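Local coordinates for diaminopimelate decarboxylase (Methanocaldococcus jannaschii, PDB 1TWI), which decarboxylates meso-diaminopimelate to L-lysine, the last step of lysine biosynthesis, with pyridoxal 5'-phosphate as cofactor, at residues G249-P254 against G292-A297. Residues are numbered along the deposited sequence; the frame is centred on the assembly and turned at random.
With PLP (pyridoxal-5'-phosphate), chain E.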
ATOM      1  N   GLY A 249       4.080  12.608  17.997  1.00  8.89           N
ATOM      2  CA  GLY A 249       4.180  13.498  16.858  1.00  9.84           C
ATOM      3  C   GLY A 249       2.782  13.957  16.447  1.00 10.26           C
ATOM      4  O   GLY A 249       1.884  14.184  17.306  1.00 11.92           O
ATOM      5  N   GLY A 250       2.593  14.135  15.149  1.00  8.27           N
ATOM      6  CA  GLY A 250       1.291  14.498  14.644  1.00 10.39           C
ATOM      7  C   GLY A 250       1.116  15.923  14.114  1.00 11.87           C
ATOM      8  O   GLY A 250       0.049  16.172  13.540  1.00 11.19           O
ATOM      9  N   LEU A 251       2.081  16.850  14.307  1.00 10.25           N
ATOM     10  CA  LEU A 251       1.866  18.214  13.743  1.00 11.70           C
ATOM     11  C   LEU A 251       1.589  18.128  12.216  1.00 12.38           C
ATOM     12  O   LEU A 251       2.356  17.504  11.478  1.00 12.94           O
ATOM     13  CB  LEU A 251       3.098  19.130  13.940  1.00 10.45           C
ATOM     14  CG  LEU A 251       2.876  20.595  13.521  1.00 12.01           C
ATOM     15  CD1 LEU A 251       1.793  21.202  14.481  1.00 10.54           C
ATOM     16  CD2 LEU A 251       4.216  21.424  13.724  1.00 13.96           C
ATOM     17  N   GLY A 252       0.516  18.772  11.756  1.00 11.89           N
ATOM     18  CA  GLY A 252       0.143  18.732  10.345  1.00 12.63           C
ATOM     19  C   GLY A 252       1.017  19.611   9.464  1.00 11.81           C
ATOM     20  O   GLY A 252       1.600  20.558   9.961  1.00 11.07           O
ATOM     21  N   ILE A 253       1.132  19.288   8.181  1.00 10.18           N
ATOM     22  CA  ILE A 253       1.949  20.091   7.295  1.00 12.26           C
ATOM     23  C   ILE A 253       1.007  20.748   6.257  1.00 11.56           C
ATOM     24  O   ILE A 253      -0.119  20.288   6.031  1.00 13.26           O
ATOM     25  CB  ILE A 253       3.076  19.220   6.604  1.00 11.26           C
ATOM     26  CG1 ILE A 253       2.460  18.217   5.622  1.00 11.63           C
ATOM     27  CG2 ILE A 253       3.922  18.525   7.680  1.00 10.58           C
ATOM     28  CD1 ILE A 253       2.612  18.658   4.087  1.00  9.00           C
ATOM     29  N   PRO A 254       1.457  21.828   5.607  1.00 11.73           N
ATOM     30  CA  PRO A 254       0.544  22.469   4.643  1.00 11.63           C
ATOM     31  C   PRO A 254       0.339  21.819   3.251  1.00 13.72           C
ATOM     32  O   PRO A 254       0.926  22.265   2.267  1.00 12.92           O
ATOM     33  CB  PRO A 254       1.098  23.920   4.577  1.00 11.53           C
ATOM     34  CG  PRO A 254       2.628  23.726   4.755  1.00 11.07           C
ATOM     35  CD  PRO A 254       2.764  22.519   5.701  1.00  9.85           C
ATOM     36  N   GLY A 292       7.192  13.228  12.462  1.00  9.99           N
ATOM     37  CA  GLY A 292       7.531  12.431  11.288  1.00  9.95           C
ATOM     38  C   GLY A 292       7.291  13.342  10.068  1.00 11.27           C
ATOM     39  O   GLY A 292       8.204  13.959   9.510  1.00  8.82           O
ATOM     40  N   ARG A 293       6.023  13.422   9.683  1.00 12.25           N
ATOM     41  CA  ARG A 293       5.569  14.231   8.557  1.00 12.45           C
ATOM     42  C   ARG A 293       6.119  15.643   8.642  1.00 11.93           C
ATOM     43  O   ARG A 293       6.643  16.152   7.666  1.00 10.50           O
ATOM     44  CB  ARG A 293       4.040  14.284   8.558  1.00 11.76           C
ATOM     45  CG  ARG A 293       3.386  14.686   7.230  1.00 10.19           C
ATOM     46  CD  ARG A 293       1.867  15.008   7.493  1.00  9.88           C
ATOM     47  NE  ARG A 293       1.183  13.873   8.137  1.00 10.77           N
ATOM     48  CZ  ARG A 293       0.655  12.842   7.474  1.00 11.93           C
ATOM     49  NH1 ARG A 293       0.687  12.770   6.129  1.00 11.05           N
ATOM     50  NH2 ARG A 293       0.143  11.847   8.172  1.00 13.87           N
ATOM     51  N   SER A 294       6.052  16.282   9.812  1.00 11.88           N
ATOM     52  CA  SER A 294       6.534  17.662   9.874  1.00 11.33           C
ATOM     53  C   SER A 294       8.054  17.882   9.744  1.00 11.93           C
ATOM     54  O   SER A 294       8.526  19.046   9.718  1.00 11.48           O
ATOM     55  CB  SER A 294       5.965  18.395  11.125  1.00 10.01           C
ATOM     56  OG  SER A 294       6.335  17.736  12.316  1.00 11.53           O
ATOM     57  N   LEU A 295       8.844  16.797   9.705  1.00 11.27           N
ATOM     58  CA  LEU A 295      10.258  16.988   9.403  1.00 10.50           C
ATOM     59  C   LEU A 295      10.563  16.733   7.935  1.00  9.88           C
ATOM     60  O   LEU A 295      11.444  17.386   7.379  1.00 11.09           O
ATOM     61  CB  LEU A 295      11.196  16.053  10.176  1.00 10.45           C
ATOM     62  CG  LEU A 295      11.327  16.463  11.646  1.00 12.31           C
ATOM     63  CD1 LEU A 295      12.232  15.497  12.317  1.00 13.35           C
ATOM     64  CD2 LEU A 295      11.869  17.914  11.744  1.00 14.27           C
ATOM     65  N   VAL A 296       9.885  15.776   7.305  1.00 10.00           N
ATOM     66  CA  VAL A 296      10.264  15.460   5.942  1.00  9.72           C
ATOM     67  C   VAL A 296       9.275  15.653   4.807  1.00 10.33           C
ATOM     68  O   VAL A 296       9.690  15.702   3.659  1.00  9.71           O
ATOM     69  CB  VAL A 296      10.825  13.983   5.868  1.00 10.35           C
ATOM     70  CG1 VAL A 296      12.044  13.845   6.829  1.00  7.64           C
ATOM     71  CG2 VAL A 296       9.713  12.931   6.289  1.00  5.52           C
ATOM     72  N   ALA A 297       7.983  15.770   5.104  1.00 10.49           N
ATOM     73  CA  ALA A 297       7.016  15.842   4.033  1.00 10.11           C
ATOM     74  C   ALA A 297       7.257  16.925   3.005  1.00 10.10           C
ATOM     75  O   ALA A 297       7.253  16.636   1.806  1.00  9.10           O
ATOM     76  CB  ALA A 297       5.550  16.017   4.622  1.00 10.15           C
TER
HETATM   77  N1  PLP E1501       4.855   8.682  17.132  1.00 11.88           N
HETATM   78  C2  PLP E1501       4.035   7.579  16.969  1.00 13.84           C
HETATM   79  C2A PLP E1501       3.866   6.658  18.201  1.00  9.82           C
HETATM   80  C3  PLP E1501       3.462   7.380  15.716  1.00 13.40           C
HETATM   81  O3  PLP E1501       2.665   6.288  15.591  1.00 14.70           O
HETATM   82  C4  PLP E1501       3.632   8.232  14.656  1.00 12.19           C
HETATM   83  C4A PLP E1501       2.935   7.911  13.291  1.00 15.34           C
HETATM   84  O4A PLP E1501       2.499   6.810  13.168  1.00 31.71           O
HETATM   85  C5  PLP E1501       4.465   9.363  14.814  1.00 11.70           C
HETATM   86  C6  PLP E1501       5.038   9.552  16.061  1.00 10.63           C
HETATM   87  C5A PLP E1501       4.769  10.420  13.762  1.00 11.40           C
HETATM   88  O4P PLP E1501       3.566  11.070  13.277  1.00 14.22           O
HETATM   89  P   PLP E1501       3.635  12.296  12.274  1.00 12.13           P
HETATM   90  O1P PLP E1501       2.218  12.618  12.031  1.00 12.88           O
HETATM   91  O2P PLP E1501       4.315  11.768  11.042  1.00 12.61           O
HETATM   92  O3P PLP E1501       4.362  13.384  12.925  1.00 13.65           O
HETATM   93  O   HOH W   1       4.604  15.772  12.116  1.00  8.53           O
HETATM   94  O   HOH W   2       1.339  14.832  10.906  1.00 13.32           O
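Ile253 packs against Arg293, Ser294 and Ala297 where a glycine-rich loop of the TIM-type barrel meets the short helix 293-296, and together the two segments form part of the phosphate-binding end of the PLP pocket. The loop follows barrel strand 244-246; the helix follows its parallel neighbour, strand 286-289. The apolar end of the interface is the tight one. Ile253 CG2 stands beside the backbone N and presses on the first helical turn, 3.5 Å from Ser294 CA. CG1, between the backbone N and the carbonyl carbon (chi1 68°), rests on Ala297 CB at 3.9 Å. The aliphatic part of Arg293 crosses this isoleucine at about a right angle, its CD 3.8 Å from Ile253 CG1. Nearer the cofactor, direct contact thins and two waters bridge the segments and the phosphate. Leu251 O receives a bond from each. Water 1 also donates to PLP O3P and accepts from Ser294 N and Ser294 OG, so four bonds grip it; Ser294 OG is bonded to Tyr47 OH of helix 37-58 as well. Beyond the waters both backbones reach the phosphate directly. Gly250 N and Gly292 N, one from each segment, bond to PLP O3P, each at 2.9 Å, and Arg293 N points almost straight at PLP O2P (2.7 Å, 171°). Phosphate oxygens thus lie at the helix N-terminus, with Gly292 as N-cap, where the helix dipole would favour their negative charge. The guanidinium of Arg293, a residue that lines the pocket of the bound lysine, is bonded to Tyr255 OH through NH1 and to Ser213 OG through NH2. At its edge, in plane, water 2 accepts from Arg293 NE at 2.9 Å and donates to PLP O1P.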